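Local atomic coordinates of HutD family protein (Pseudomonas aeruginosa, PDB entry 1YLL), a protein that is of unknown function but belongs to the HutD family of the cupin clan and is probably connected with histidine utilisation (hut). Residues Trp126-Gly131 with His185-Val190; Gly131-His136 with Trp180-His185; Phe111-Ala116 with Cys191-Asp196; Gln147-Ala152 with Gln162-Asp167. All blocks are in the same frame, centred on the assembly; numbering follows the deposited sequence.

Interaction 1: residues Trp126-Gly131 with His185-Val190; sequences WLRVEG and HEPAWV
The indole of Trp189 lies against the aliphatic stem of Arg128, with Arg128 CB poised 3.6 Å from the centroid of the Trp189 six-membered ring, almost exactly on the ring normal. The arginine leaves its backbone with CG anti to the backbone N (chi1 -170°) and stays extended to NE, so its methylenes run obliquely across the indole and CD passes Trp189 NE1. Its guanidinium is turned 57° from the indole plane, with Pro187 CB over one face, 3.2 Å from Arg128 NH1. Arg128 NH2 forms a salt bridge to Glu130 OE2 at 2.9 Å, in the guanidinium plane, which helps fix the turn of that group. Arg128 and Trp189 are a non-hydrogen-bonded pair of antiparallel strands in the five-stranded sheet of this cupin-clan domain. The flanking hydrogen-bonded pairs are Leu127 with Val190 and Val129 with Ala188; Leu127 N donates to Val190 O at 2.8 Å, nearly straight at 171°. These four residues face the buried side, where Val129 CG2 meets Val190 CG2 at 3.9 Å and Leu182 of strand 178-184 covers both valines. Where segment 126-131 begins, the Trp126 indole brings CE3 within 3.3 Å of Val190 O, while its NE1 is hydrogen-bonded to Ser66.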
loop_
_atom_site.group_PDB
_atom_site.type_symbol
_atom_site.label_atom_id
_atom_site.label_comp_id
_atom_site.label_asym_id
_atom_site.label_seq_id
_atom_site.Cartn_x
_atom_site.Cartn_y
_atom_site.Cartn_z
ATOM N N TRP D 126 12.952 -0.712 -19.371
ATOM C CA TRP D 126 13.737 -0.585 -18.133
ATOM C C TRP D 126 13.322 0.721 -17.481
ATOM O O TRP D 126 13.266 1.747 -18.143
ATOM C CB TRP D 126 15.236 -0.540 -18.471
ATOM C CG TRP D 126 15.767 -1.899 -18.715
ATOM C CD1 TRP D 126 15.958 -2.516 -19.950
ATOM C CD2 TRP D 126 16.144 -2.855 -17.735
ATOM N NE1 TRP D 126 16.439 -3.769 -19.772
ATOM C CE2 TRP D 126 16.559 -4.022 -18.427
ATOM C CE3 TRP D 126 16.171 -2.853 -16.338
ATOM C CZ2 TRP D 126 16.995 -5.169 -17.761
ATOM C CZ3 TRP D 126 16.604 -3.990 -15.678
ATOM C CH2 TRP D 126 17.012 -5.130 -16.382
ATOM N N LEU D 127 12.996 0.649 -16.183
ATOM C CA LEU D 127 12.554 1.816 -15.417
ATOM C C LEU D 127 13.405 1.949 -14.163
ATOM O O LEU D 127 13.655 0.965 -13.487
ATOM C CB LEU D 127 11.101 1.605 -15.013
ATOM C CG LEU D 127 10.102 1.471 -16.176
ATOM C CD1 LEU D 127 8.779 0.875 -15.674
ATOM C CD2 LEU D 127 9.896 2.820 -16.812
ATOM N N ARG D 128 13.840 3.176 -13.840
ATOM C CA ARG D 128 14.628 3.356 -12.614
ATOM C C ARG D 128 13.639 3.899 -11.598
ATOM O O ARG D 128 13.103 5.001 -11.783
ATOM C CB ARG D 128 15.757 4.364 -12.797
ATOM C CG ARG D 128 16.732 4.385 -11.608
ATOM C CD ARG D 128 17.922 5.309 -11.877
ATOM N NE ARG D 128 18.998 5.141 -10.897
ATOM C CZ ARG D 128 19.328 6.042 -9.975
ATOM N NH1 ARG D 128 20.328 5.797 -9.138
ATOM N NH2 ARG D 128 18.653 7.181 -9.885
ATOM N N VAL D 129 13.387 3.119 -10.556
ATOM C CA VAL D 129 12.449 3.513 -9.513
ATOM C C VAL D 129 13.193 4.388 -8.495
ATOM O O VAL D 129 14.041 3.909 -7.756
ATOM C CB VAL D 129 11.845 2.283 -8.802
ATOM C CG1 VAL D 129 10.832 2.752 -7.761
ATOM C CG2 VAL D 129 11.140 1.375 -9.809
ATOM N N GLU D 130 12.867 5.674 -8.502
ATOM C CA GLU D 130 13.486 6.645 -7.604
ATOM C C GLU D 130 12.397 7.153 -6.679
ATOM O O GLU D 130 11.712 8.124 -6.975
ATOM C CB GLU D 130 14.069 7.794 -8.421
ATOM C CG GLU D 130 15.288 7.400 -9.233
ATOM C CD GLU D 130 15.775 8.523 -10.121
ATOM O OE1 GLU D 130 15.607 9.701 -9.724
ATOM O OE2 GLU D 130 16.334 8.233 -11.202
ATOM N N GLY D 131 12.239 6.460 -5.564
ATOM C CA GLY D 131 11.227 6.829 -4.614
ATOM C C GLY D 131 9.931 6.160 -4.995
ATOM O O GLY D 131 9.495 5.227 -4.335
ATOM N N HIS D 185 13.514 2.646 -1.637
ATOM C CA HIS D 185 14.251 3.589 -0.784
ATOM C C HIS D 185 15.509 4.085 -1.489
ATOM O O HIS D 185 15.777 5.294 -1.544
ATOM C CB HIS D 185 14.625 2.920 0.537
ATOM C CG HIS D 185 13.474 2.766 1.484
ATOM N ND1 HIS D 185 12.217 2.373 1.073
ATOM C CD2 HIS D 185 13.394 2.939 2.824
ATOM C CE1 HIS D 185 11.413 2.310 2.121
ATOM N NE2 HIS D 185 12.103 2.648 3.195
ATOM N N GLU D 186 16.288 3.139 -2.003
ATOM C CA GLU D 186 17.506 3.428 -2.745
ATOM C C GLU D 186 17.038 3.165 -4.181
ATOM O O GLU D 186 16.278 2.218 -4.403
ATOM C CB GLU D 186 18.613 2.445 -2.320
ATOM C CG GLU D 186 19.918 2.438 -3.147
ATOM C CD GLU D 186 20.839 3.644 -2.919
ATOM O OE1 GLU D 186 21.025 4.061 -1.755
ATOM O OE2 GLU D 186 21.407 4.160 -3.911
ATOM N N PRO D 187 17.432 4.018 -5.151
ATOM C CA PRO D 187 17.028 3.842 -6.553
ATOM C C PRO D 187 17.300 2.445 -7.067
ATOM O O PRO D 187 18.375 1.874 -6.837
ATOM C CB PRO D 187 17.836 4.900 -7.272
ATOM C CG PRO D 187 17.779 6.035 -6.269
ATOM C CD PRO D 187 18.084 5.326 -4.963
ATOM N N ALA D 188 16.333 1.888 -7.779
ATOM C CA ALA D 188 16.501 0.534 -8.260
ATOM C C ALA D 188 15.909 0.424 -9.639
ATOM O O ALA D 188 14.823 0.944 -9.918
ATOM C CB ALA D 188 15.829 -0.448 -7.322
ATOM N N TRP D 189 16.665 -0.245 -10.501
ATOM C CA TRP D 189 16.255 -0.474 -11.866
ATOM C C TRP D 189 15.413 -1.724 -11.925
ATOM O O TRP D 189 15.746 -2.730 -11.298
ATOM C CB TRP D 189 17.492 -0.670 -12.746
ATOM C CG TRP D 189 18.147 0.594 -13.201
ATOM C CD1 TRP D 189 19.294 1.178 -12.684
ATOM C CD2 TRP D 189 17.713 1.440 -14.261
ATOM N NE1 TRP D 189 19.587 2.327 -13.369
ATOM C CE2 TRP D 189 18.636 2.516 -14.343
ATOM C CE3 TRP D 189 16.626 1.403 -15.160
ATOM C CZ2 TRP D 189 18.507 3.540 -15.285
ATOM C CZ3 TRP D 189 16.494 2.416 -16.085
ATOM C CH2 TRP D 189 17.432 3.481 -16.149
ATOM N N VAL D 190 14.322 -1.643 -12.682
ATOM C CA VAL D 190 13.421 -2.780 -12.905
ATOM C C VAL D 190 13.126 -2.861 -14.391
ATOM O O VAL D 190 13.309 -1.889 -15.106
ATOM C CB VAL D 190 12.050 -2.622 -12.143
ATOM C CG1 VAL D 190 12.292 -2.519 -10.625
ATOM C CG2 VAL D 190 11.339 -1.399 -12.590
HETATM O O HOH W 1 19.961 2.446 -9.334
#

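Interaction 2: residues Gly131-His136 with Trp180-His185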
loop_
_atom_site.group_PDB
_atom_site.type_symbol
_atom_site.label_atom_id
_atom_site.label_comp_id
_atom_site.label_asym_id
_atom_site.label_seq_id
_atom_site.Cartn_x
_atom_site.Cartn_y
_atom_site.Cartn_z
ATOM N N GLY D 131 12.239 6.460 -5.564
ATOM C CA GLY D 131 11.227 6.829 -4.614
ATOM C C GLY D 131 9.931 6.160 -4.995
ATOM O O GLY D 131 9.495 5.227 -4.335
ATOM N N GLU D 132 9.322 6.612 -6.084
ATOM C CA GLU D 132 8.034 6.043 -6.492
ATOM C C GLU D 132 7.765 6.270 -7.974
ATOM O O GLU D 132 8.263 7.233 -8.562
ATOM C CB GLU D 132 6.942 6.721 -5.663
ATOM C CG GLU D 132 5.499 6.292 -5.853
ATOM C CD GLU D 132 4.558 7.070 -4.905
ATOM O OE1 GLU D 132 4.460 8.313 -5.050
ATOM O OE2 GLU D 132 3.931 6.449 -4.008
ATOM N N LEU D 133 7.004 5.359 -8.578
ATOM C CA LEU D 133 6.591 5.522 -9.967
ATOM C C LEU D 133 5.349 4.665 -10.143
ATOM O O LEU D 133 5.176 3.701 -9.408
ATOM C CB LEU D 133 7.704 5.109 -10.948
ATOM C CG LEU D 133 8.116 3.675 -11.273
ATOM C CD1 LEU D 133 7.005 2.924 -12.008
ATOM C CD2 LEU D 133 9.387 3.724 -12.181
ATOM N N ASP D 134 4.479 5.018 -11.090
ATOM C CA ASP D 134 3.272 4.241 -11.313
ATOM C C ASP D 134 2.828 4.368 -12.764
ATOM O O ASP D 134 3.267 5.269 -13.491
ATOM C CB ASP D 134 2.122 4.735 -10.408
ATOM C CG ASP D 134 1.518 6.062 -10.869
ATOM O OD1 ASP D 134 2.247 7.068 -10.994
ATOM O OD2 ASP D 134 0.293 6.100 -11.109
ATOM N N TRP D 135 1.987 3.436 -13.198
ATOM C CA TRP D 135 1.419 3.515 -14.534
ATOM C C TRP D 135 0.109 2.748 -14.494
ATOM O O TRP D 135 -0.167 2.026 -13.526
ATOM C CB TRP D 135 2.364 2.887 -15.590
ATOM C CG TRP D 135 2.448 1.391 -15.609
ATOM C CD1 TRP D 135 1.660 0.549 -16.338
ATOM C CD2 TRP D 135 3.360 0.568 -14.878
ATOM N NE1 TRP D 135 2.036 -0.764 -16.110
ATOM C CE2 TRP D 135 3.077 -0.776 -15.222
ATOM C CE3 TRP D 135 4.393 0.835 -13.965
ATOM C CZ2 TRP D 135 3.793 -1.859 -14.689
ATOM C CZ3 TRP D 135 5.111 -0.259 -13.429
ATOM C CH2 TRP D 135 4.798 -1.580 -13.801
ATOM N N HIS D 136 -0.723 2.967 -15.510
ATOM C CA HIS D 136 -1.976 2.226 -15.646
ATOM C C HIS D 136 -1.845 1.417 -16.923
ATOM O O HIS D 136 -1.376 1.937 -17.926
ATOM C CB HIS D 136 -3.185 3.157 -15.795
ATOM C CG HIS D 136 -3.523 3.912 -14.550
ATOM N ND1 HIS D 136 -4.634 3.635 -13.765
ATOM C CD2 HIS D 136 -2.901 4.957 -13.962
ATOM C CE1 HIS D 136 -4.676 4.482 -12.748
ATOM N NE2 HIS D 136 -3.639 5.292 -12.842
ATOM N N TRP D 180 -0.583 0.097 -11.367
ATOM C CA TRP D 180 0.630 -0.433 -10.758
ATOM C C TRP D 180 1.507 0.663 -10.174
ATOM O O TRP D 180 1.787 1.655 -10.848
ATOM C CB TRP D 180 1.485 -1.171 -11.811
ATOM C CG TRP D 180 0.859 -2.381 -12.387
ATOM C CD1 TRP D 180 0.200 -2.493 -13.584
ATOM C CD2 TRP D 180 0.874 -3.682 -11.810
ATOM N NE1 TRP D 180 -0.184 -3.790 -13.783
ATOM C CE2 TRP D 180 0.215 -4.544 -12.709
ATOM C CE3 TRP D 180 1.389 -4.201 -10.612
ATOM C CZ2 TRP D 180 0.053 -5.912 -12.453
ATOM C CZ3 TRP D 180 1.229 -5.583 -10.353
ATOM C CH2 TRP D 180 0.570 -6.406 -11.271
ATOM N N ARG D 181 1.986 0.467 -8.944
ATOM C CA ARG D 181 2.859 1.444 -8.314
ATOM C C ARG D 181 4.075 0.757 -7.706
ATOM O O ARG D 181 3.940 -0.249 -7.027
ATOM C CB ARG D 181 2.117 2.234 -7.228
ATOM C CG ARG D 181 3.029 3.303 -6.588
ATOM C CD ARG D 181 2.342 4.053 -5.447
ATOM N NE ARG D 181 1.111 4.693 -5.877
ATOM C CZ ARG D 181 1.048 5.706 -6.738
ATOM N NH1 ARG D 181 2.160 6.210 -7.265
ATOM N NH2 ARG D 181 -0.132 6.208 -7.082
ATOM N N LEU D 182 5.267 1.277 -7.975
ATOM C CA LEU D 182 6.474 0.693 -7.420
ATOM C C LEU D 182 7.117 1.740 -6.535
ATOM O O LEU D 182 7.098 2.934 -6.845
ATOM C CB LEU D 182 7.469 0.341 -8.520
ATOM C CG LEU D 182 6.909 -0.528 -9.645
ATOM C CD1 LEU D 182 8.017 -0.714 -10.671
ATOM C CD2 LEU D 182 6.440 -1.837 -9.142
ATOM N N THR D 183 7.713 1.278 -5.449
ATOM C CA THR D 183 8.386 2.186 -4.544
ATOM C C THR D 183 9.734 1.592 -4.134
ATOM O O THR D 183 9.898 0.371 -4.096
ATOM C CB THR D 183 7.516 2.441 -3.318
ATOM O OG1 THR D 183 8.216 3.310 -2.426
ATOM C CG2 THR D 183 7.201 1.154 -2.627
ATOM N N ALA D 184 10.714 2.457 -3.887
ATOM C CA ALA D 184 12.034 1.997 -3.475
ATOM C C ALA D 184 12.742 3.065 -2.636
ATOM O O ALA D 184 12.586 4.247 -2.889
ATOM C CB ALA D 184 12.865 1.664 -4.707
ATOM N N HIS D 185 13.514 2.646 -1.637
ATOM C CA HIS D 185 14.251 3.589 -0.784
ATOM C C HIS D 185 15.509 4.085 -1.489
ATOM O O HIS D 185 15.777 5.294 -1.544
ATOM C CB HIS D 185 14.625 2.920 0.537
ATOM C CG HIS D 185 13.474 2.766 1.484
ATOM N ND1 HIS D 185 12.217 2.373 1.073
ATOM C CD2 HIS D 185 13.394 2.939 2.824
ATOM C CE1 HIS D 185 11.413 2.310 2.121
ATOM N NE2 HIS D 185 12.103 2.648 3.195
HETATM O O HOH W 2 -1.158 8.088 -9.754
#
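Gly131 O is gripped by two donors: Thr183 OG1 at 3.0 Å, nearly along the C=O axis, and Ala184 N, which comes from above the carbonyl plane. This pair of hydrogen bonds sits where the chain turns into strand 132-136, an edge strand, within this chain, of a four-stranded antiparallel sheet in the cupin-clan domain, paired with strand 180-184. Between the strands, Leu133 with Leu182 and Trp135 with Trp180 are the hydrogen-bonded pairs; Leu182 N to Leu133 O is the shortest bond, 2.8 Å. On the face of Glu132, Asp134 and Arg181, the arginine bends at chi3 (-57°) and lays its guanidinium over Asp134 CB, forming a network of long salt bridges. Glu132 OE2 stands 3.7 Å from Arg181 NH1 but well out of the guanidinium plane, so charge alone links them. Asp134 OD2 is hydrogen-bonded to His179, and a water also donates to it. The buried face carries the indoles of Trp135 and Trp180 side by side, planes 26° apart and slid so that they barely overlap. Arg123 of the second subunit makes a cation-pi contact with Trp135. Over the Trp135 face sits Trp180 CB, 3.7 Å from the six-membered-ring centroid and 9° off its normal.

Interaction 3: residues Phe111-Ala116 with Cys191-Asp196; sequences FNLIYA and CAVELD
Cys191 opens the contact from strand 191-196, its SG anti to the backbone N (chi1 -170°) and directed across to strand 111-115. Cys191 SG comes 3.5 Å from Phe111 CE2, a sulfur-aromatic contact in which the sulfur stands oblique to the ring, 4.7 Å from its centroid. Phe111 also has CG anti to the backbone N, so its ring extends across the gap between the strands; its stacking partner is Phe145. Ala192 turns the other way, and Val193 then uses both methyls: CG2 lies at the edge of the Phe111 ring, near its plane, while CG1 meets Leu113 CG at 3.9 Å, the valine and leucine reaching toward each other tip to tip. Glu194 again faces away and makes a salt bridge with Arg123 of the second subunit. Leu195 ends the row, its CD2 at 4.4 Å from Tyr115 CB, with Trp42 packed beside both. The two strands run nearly parallel in direction, 7° apart, yet their axes stay 10.2 Å from each other and no hydrogen bond joins them. They belong to different sheets, the six-stranded one holding 108-115 and the five-stranded one holding 187-197, packed face to face near the centre of this two-barrel chain. Sulfur, aliphatic and ring carbons do all the touching, so the two sheets are held here by dispersion and the exclusion of water, without directional bonds.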
loop_
_atom_site.group_PDB
_atom_site.type_symbol
_atom_site.label_atom_id
_atom_site.label_comp_id
_atom_site.label_asym_id
_atom_site.label_seq_id
_atom_site.Cartn_x
_atom_site.Cartn_y
_atom_site.Cartn_z
ATOM N N PHE D 111 19.474 -10.538 -19.537
ATOM C CA PHE D 111 18.063 -10.740 -19.246
ATOM C C PHE D 111 17.427 -10.903 -20.635
ATOM O O PHE D 111 17.630 -10.056 -21.516
ATOM C CB PHE D 111 17.582 -9.481 -18.533
ATOM C CG PHE D 111 16.122 -9.458 -18.245
ATOM C CD1 PHE D 111 15.562 -10.351 -17.312
ATOM C CD2 PHE D 111 15.302 -8.537 -18.869
ATOM C CE1 PHE D 111 14.203 -10.309 -17.029
ATOM C CE2 PHE D 111 13.932 -8.491 -18.580
ATOM C CZ PHE D 111 13.390 -9.378 -17.667
ATOM N N ASN D 112 16.647 -11.975 -20.810
ATOM C CA ASN D 112 16.109 -12.297 -22.129
ATOM C C ASN D 112 14.626 -12.487 -22.147
ATOM O O ASN D 112 14.126 -13.217 -21.318
ATOM C CB ASN D 112 16.681 -13.650 -22.590
ATOM C CG ASN D 112 18.058 -13.547 -23.209
ATOM O OD1 ASN D 112 18.215 -13.014 -24.305
ATOM N ND2 ASN D 112 19.059 -14.073 -22.514
ATOM N N LEU D 113 13.936 -11.871 -23.120
ATOM C CA LEU D 113 12.503 -12.139 -23.310
ATOM C C LEU D 113 12.475 -12.820 -24.682
ATOM O O LEU D 113 13.077 -12.312 -25.601
ATOM C CB LEU D 113 11.706 -10.832 -23.469
ATOM C CG LEU D 113 10.175 -10.750 -23.277
ATOM C CD1 LEU D 113 9.564 -9.819 -24.276
ATOM C CD2 LEU D 113 9.492 -12.089 -23.248
ATOM N N ILE D 114 11.830 -13.978 -24.795
ATOM C CA ILE D 114 11.691 -14.628 -26.100
ATOM C C ILE D 114 10.195 -14.889 -26.219
ATOM O O ILE D 114 9.617 -15.468 -25.310
ATOM C CB ILE D 114 12.473 -15.952 -26.125
ATOM C CG1 ILE D 114 13.951 -15.656 -25.819
ATOM C CG2 ILE D 114 12.308 -16.684 -27.498
ATOM C CD1 ILE D 114 14.833 -16.884 -25.801
ATOM N N TYR D 115 9.581 -14.475 -27.329
ATOM C CA TYR D 115 8.153 -14.711 -27.464
ATOM C C TYR D 115 7.739 -14.908 -28.918
ATOM O O TYR D 115 8.443 -14.501 -29.845
ATOM C CB TYR D 115 7.351 -13.560 -26.848
ATOM C CG TYR D 115 7.397 -12.266 -27.611
ATOM C CD1 TYR D 115 6.376 -11.897 -28.494
ATOM C CD2 TYR D 115 8.473 -11.395 -27.467
ATOM C CE1 TYR D 115 6.426 -10.692 -29.199
ATOM C CE2 TYR D 115 8.538 -10.183 -28.167
ATOM C CZ TYR D 115 7.508 -9.834 -29.036
ATOM O OH TYR D 115 7.601 -8.663 -29.742
ATOM N N ALA D 116 6.591 -15.561 -29.083
ATOM C CA ALA D 116 6.016 -15.860 -30.395
ATOM C C ALA D 116 5.137 -14.654 -30.795
ATOM O O ALA D 116 4.023 -14.501 -30.300
ATOM C CB ALA D 116 5.183 -17.129 -30.264
ATOM N N CYS D 191 12.704 -4.040 -14.860
ATOM C CA CYS D 191 12.331 -4.175 -16.259
ATOM C C CYS D 191 10.892 -4.652 -16.246
ATOM O O CYS D 191 10.572 -5.723 -15.688
ATOM C CB CYS D 191 13.220 -5.164 -16.964
ATOM S SG CYS D 191 12.941 -5.119 -18.787
ATOM N N ALA D 192 10.027 -3.830 -16.820
ATOM C CA ALA D 192 8.608 -4.124 -16.888
ATOM C C ALA D 192 8.348 -4.763 -18.249
ATOM O O ALA D 192 8.561 -4.113 -19.274
ATOM C CB ALA D 192 7.821 -2.839 -16.759
ATOM N N VAL D 193 7.868 -6.002 -18.232
ATOM C CA VAL D 193 7.558 -6.737 -19.472
ATOM C C VAL D 193 6.042 -7.007 -19.476
ATOM O O VAL D 193 5.539 -7.623 -18.540
ATOM C CB VAL D 193 8.322 -8.066 -19.518
ATOM C CG1 VAL D 193 7.915 -8.859 -20.773
ATOM C CG2 VAL D 193 9.817 -7.786 -19.601
ATOM N N GLU D 194 5.327 -6.550 -20.507
ATOM C CA GLU D 194 3.880 -6.762 -20.556
ATOM C C GLU D 194 3.567 -7.524 -21.823
ATOM O O GLU D 194 4.137 -7.236 -22.879
ATOM C CB GLU D 194 3.141 -5.409 -20.474
ATOM C CG GLU D 194 3.512 -4.705 -19.151
ATOM C CD GLU D 194 3.217 -3.214 -19.092
ATOM O OE1 GLU D 194 4.104 -2.437 -18.596
ATOM O OE2 GLU D 194 2.105 -2.833 -19.505
ATOM N N LEU D 195 2.685 -8.505 -21.691
ATOM C CA LEU D 195 2.296 -9.350 -22.807
ATOM C C LEU D 195 0.772 -9.455 -22.857
ATOM O O LEU D 195 0.100 -9.380 -21.830
ATOM C CB LEU D 195 2.883 -10.758 -22.601
ATOM C CG LEU D 195 4.420 -10.839 -22.680
ATOM C CD1 LEU D 195 4.978 -11.818 -21.657
ATOM C CD2 LEU D 195 4.803 -11.297 -24.063
ATOM N N ASP D 196 0.253 -9.593 -24.069
ATOM C CA ASP D 196 -1.172 -9.803 -24.286
ATOM C C ASP D 196 -1.267 -10.892 -25.324
ATOM O O ASP D 196 -0.419 -10.993 -26.207
ATOM C CB ASP D 196 -1.850 -8.545 -24.775
ATOM C CG ASP D 196 -2.321 -7.682 -23.630
ATOM O OD1 ASP D 196 -3.068 -8.210 -22.777
ATOM O OD2 ASP D 196 -1.951 -6.495 -23.603
#

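Interaction 4: residues Gln147-Ala152 with Gln162-Asp167; sequences QQDGVA and QLAAHD
Leu163 has the largest area buried in this contact, and its backbone does the binding. Leu163 N donates to Val151 O at 2.8 Å, from above the carbonyl plane, while Leu163 O receives Gly150 N at 3.1 Å, nearly along its C=O axis, and a weak bond from Val151 N. A water also donates to that oxygen and bridges it to Gln148 O and Val151 N. Two successive residues facing one make a G1 bulge, with Gly150 at positive phi (98°), in the hairpin of strands 151-155 and 158-163 that edges the four-stranded sheet of the cupin-clan domain. The Leu163 side chain, CG anti to the carbonyl carbon, packs on Leu144 and Ala146. Gln147 touches the other segment mainly through its carbonyl: Gln147 O lies at the edge of the His166 ring, 3.5 Å from CD2, and close to Ala165 CB. A water links Gln147 NE2 with His166 NE2, which it meets at 2.7 Å in the ring plane, while Gln147 OE1 is hydrogen-bonded to Arg88. Asp149 extends with CG anti to the backbone N (chi1 -160°), so its carboxylate rests against Ala164, where Asp149 OD2 comes 3.4 Å from Ala164 CB. A further water joins Asp149 OD2 to Ala165 N in the type II turn Ala164-Asp167, where Asp167 N donates to Ala164 O and Asp167 OD1 additionally accepts from Ala164 N at 2.8 Å.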
loop_
_atom_site.group_PDB
_atom_site.type_symbol
_atom_site.label_atom_id
_atom_site.label_comp_id
_atom_site.label_asym_id
_atom_site.label_seq_id
_atom_site.Cartn_x
_atom_site.Cartn_y
_atom_site.Cartn_z
ATOM N N GLN D 147 16.328 -5.595 -11.075
ATOM C CA GLN D 147 17.761 -5.863 -11.213
ATOM C C GLN D 147 18.417 -5.570 -9.854
ATOM O O GLN D 147 19.310 -6.290 -9.394
ATOM C CB GLN D 147 18.400 -4.982 -12.269
ATOM C CG GLN D 147 19.865 -5.292 -12.365
ATOM C CD GLN D 147 20.605 -4.370 -13.265
ATOM O OE1 GLN D 147 20.150 -3.264 -13.563
ATOM N NE2 GLN D 147 21.785 -4.804 -13.697
ATOM N N GLN D 148 17.963 -4.503 -9.223
ATOM C CA GLN D 148 18.496 -4.117 -7.919
ATOM C C GLN D 148 17.461 -4.363 -6.813
ATOM O O GLN D 148 16.267 -4.443 -7.072
ATOM C CB GLN D 148 18.965 -2.669 -7.997
ATOM C CG GLN D 148 20.109 -2.541 -9.002
ATOM C CD GLN D 148 20.351 -1.145 -9.497
ATOM O OE1 GLN D 148 21.498 -0.755 -9.748
ATOM N NE2 GLN D 148 19.285 -0.382 -9.669
ATOM N N ASP D 149 17.935 -4.504 -5.582
ATOM C CA ASP D 149 17.060 -4.804 -4.452
ATOM C C ASP D 149 16.212 -3.648 -3.919
ATOM O O ASP D 149 16.522 -2.483 -4.129
ATOM C CB ASP D 149 17.913 -5.350 -3.295
ATOM C CG ASP D 149 17.097 -6.131 -2.286
ATOM O OD1 ASP D 149 15.991 -5.683 -1.929
ATOM O OD2 ASP D 149 17.550 -7.204 -1.847
ATOM N N GLY D 150 15.129 -4.001 -3.242
ATOM C CA GLY D 150 14.305 -3.011 -2.582
ATOM C C GLY D 150 13.046 -2.476 -3.211
ATOM O O GLY D 150 12.487 -1.499 -2.696
ATOM N N VAL D 151 12.566 -3.096 -4.287
ATOM C CA VAL D 151 11.362 -2.578 -4.912
ATOM C C VAL D 151 10.074 -3.171 -4.391
ATOM O O VAL D 151 9.841 -4.384 -4.475
ATOM C CB VAL D 151 11.396 -2.766 -6.444
ATOM C CG1 VAL D 151 10.096 -2.238 -7.067
ATOM C CG2 VAL D 151 12.590 -2.008 -7.025
ATOM N N ALA D 152 9.223 -2.304 -3.854
ATOM C CA ALA D 152 7.933 -2.730 -3.342
ATOM C C ALA D 152 6.881 -2.462 -4.423
ATOM O O ALA D 152 6.902 -1.420 -5.066
ATOM C CB ALA D 152 7.584 -1.972 -2.060
ATOM N N GLN D 162 7.561 -7.462 -2.056
ATOM C CA GLN D 162 8.810 -6.763 -2.269
ATOM C C GLN D 162 9.769 -7.665 -2.993
ATOM O O GLN D 162 9.803 -8.877 -2.754
ATOM C CB GLN D 162 9.439 -6.378 -0.947
ATOM C CG GLN D 162 8.910 -5.107 -0.342
ATOM C CD GLN D 162 9.480 -4.869 1.038
ATOM O OE1 GLN D 162 9.103 -5.544 2.000
ATOM N NE2 GLN D 162 10.408 -3.921 1.144
ATOM N N LEU D 163 10.576 -7.058 -3.847
ATOM C CA LEU D 163 11.545 -7.806 -4.619
ATOM C C LEU D 163 12.999 -7.559 -4.227
ATOM O O LEU D 163 13.437 -6.417 -4.090
ATOM C CB LEU D 163 11.367 -7.482 -6.116
ATOM C CG LEU D 163 10.224 -8.039 -6.993
ATOM C CD1 LEU D 163 8.871 -7.871 -6.380
ATOM C CD2 LEU D 163 10.284 -7.315 -8.337
ATOM N N ALA D 164 13.744 -8.653 -4.075
ATOM C CA ALA D 164 15.176 -8.563 -3.805
ATOM C C ALA D 164 15.813 -8.574 -5.208
ATOM O O ALA D 164 15.098 -8.737 -6.223
ATOM C CB ALA D 164 15.653 -9.774 -2.994
ATOM N N ALA D 165 17.128 -8.407 -5.276
ATOM C CA ALA D 165 17.815 -8.392 -6.575
ATOM C C ALA D 165 17.551 -9.670 -7.362
ATOM O O ALA D 165 17.712 -10.783 -6.856
ATOM C CB ALA D 165 19.316 -8.200 -6.389
ATOM N N HIS D 166 17.141 -9.463 -8.610
ATOM C CA HIS D 166 16.789 -10.488 -9.588
ATOM C C HIS D 166 15.496 -11.226 -9.360
ATOM O O HIS D 166 15.192 -12.168 -10.092
ATOM C CB HIS D 166 17.940 -11.484 -9.830
ATOM C CG HIS D 166 19.125 -10.857 -10.497
ATOM N ND1 HIS D 166 20.173 -11.591 -11.013
ATOM C CD2 HIS D 166 19.436 -9.556 -10.710
ATOM C CE1 HIS D 166 21.077 -10.768 -11.511
ATOM N NE2 HIS D 166 20.655 -9.526 -11.340
ATOM N N ASP D 167 14.709 -10.810 -8.363
ATOM C CA ASP D 167 13.403 -11.449 -8.154
ATOM C C ASP D 167 12.470 -10.896 -9.249
ATOM O O ASP D 167 12.723 -9.829 -9.816
ATOM C CB ASP D 167 12.797 -11.089 -6.796
ATOM C CG ASP D 167 13.515 -11.763 -5.623
ATOM O OD1 ASP D 167 13.192 -11.400 -4.466
ATOM O OD2 ASP D 167 14.380 -12.646 -5.834
HETATM O O HOH W 3 22.385 -7.539 -12.042
HETATM O O HOH W 4 13.980 -4.811 -6.082
HETATM O O HOH W 5 19.116 -8.722 -2.938
#

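From the N terminus, strand 108-115 is met first, and interaction 3 closes the widest loop when it packs on the far part of strand 187-197. Inside it, strand 120-129 pairs with the beginning of that same strand in interaction 1. The chain then turns at Gly131 into interaction 2, which closes at strand 178-184 and shares Gly131 and His185 with interaction 1. Innermost is interaction 4, a local hairpin. The loops nest without crossing. Leu182 and Val151 of the four-stranded sheet pack on Val190 and Ala188 of the five-stranded one, which interaction 3 in turn joins to the six-stranded sheet. Interactions 1, 2 and 3 also touch the second subunit.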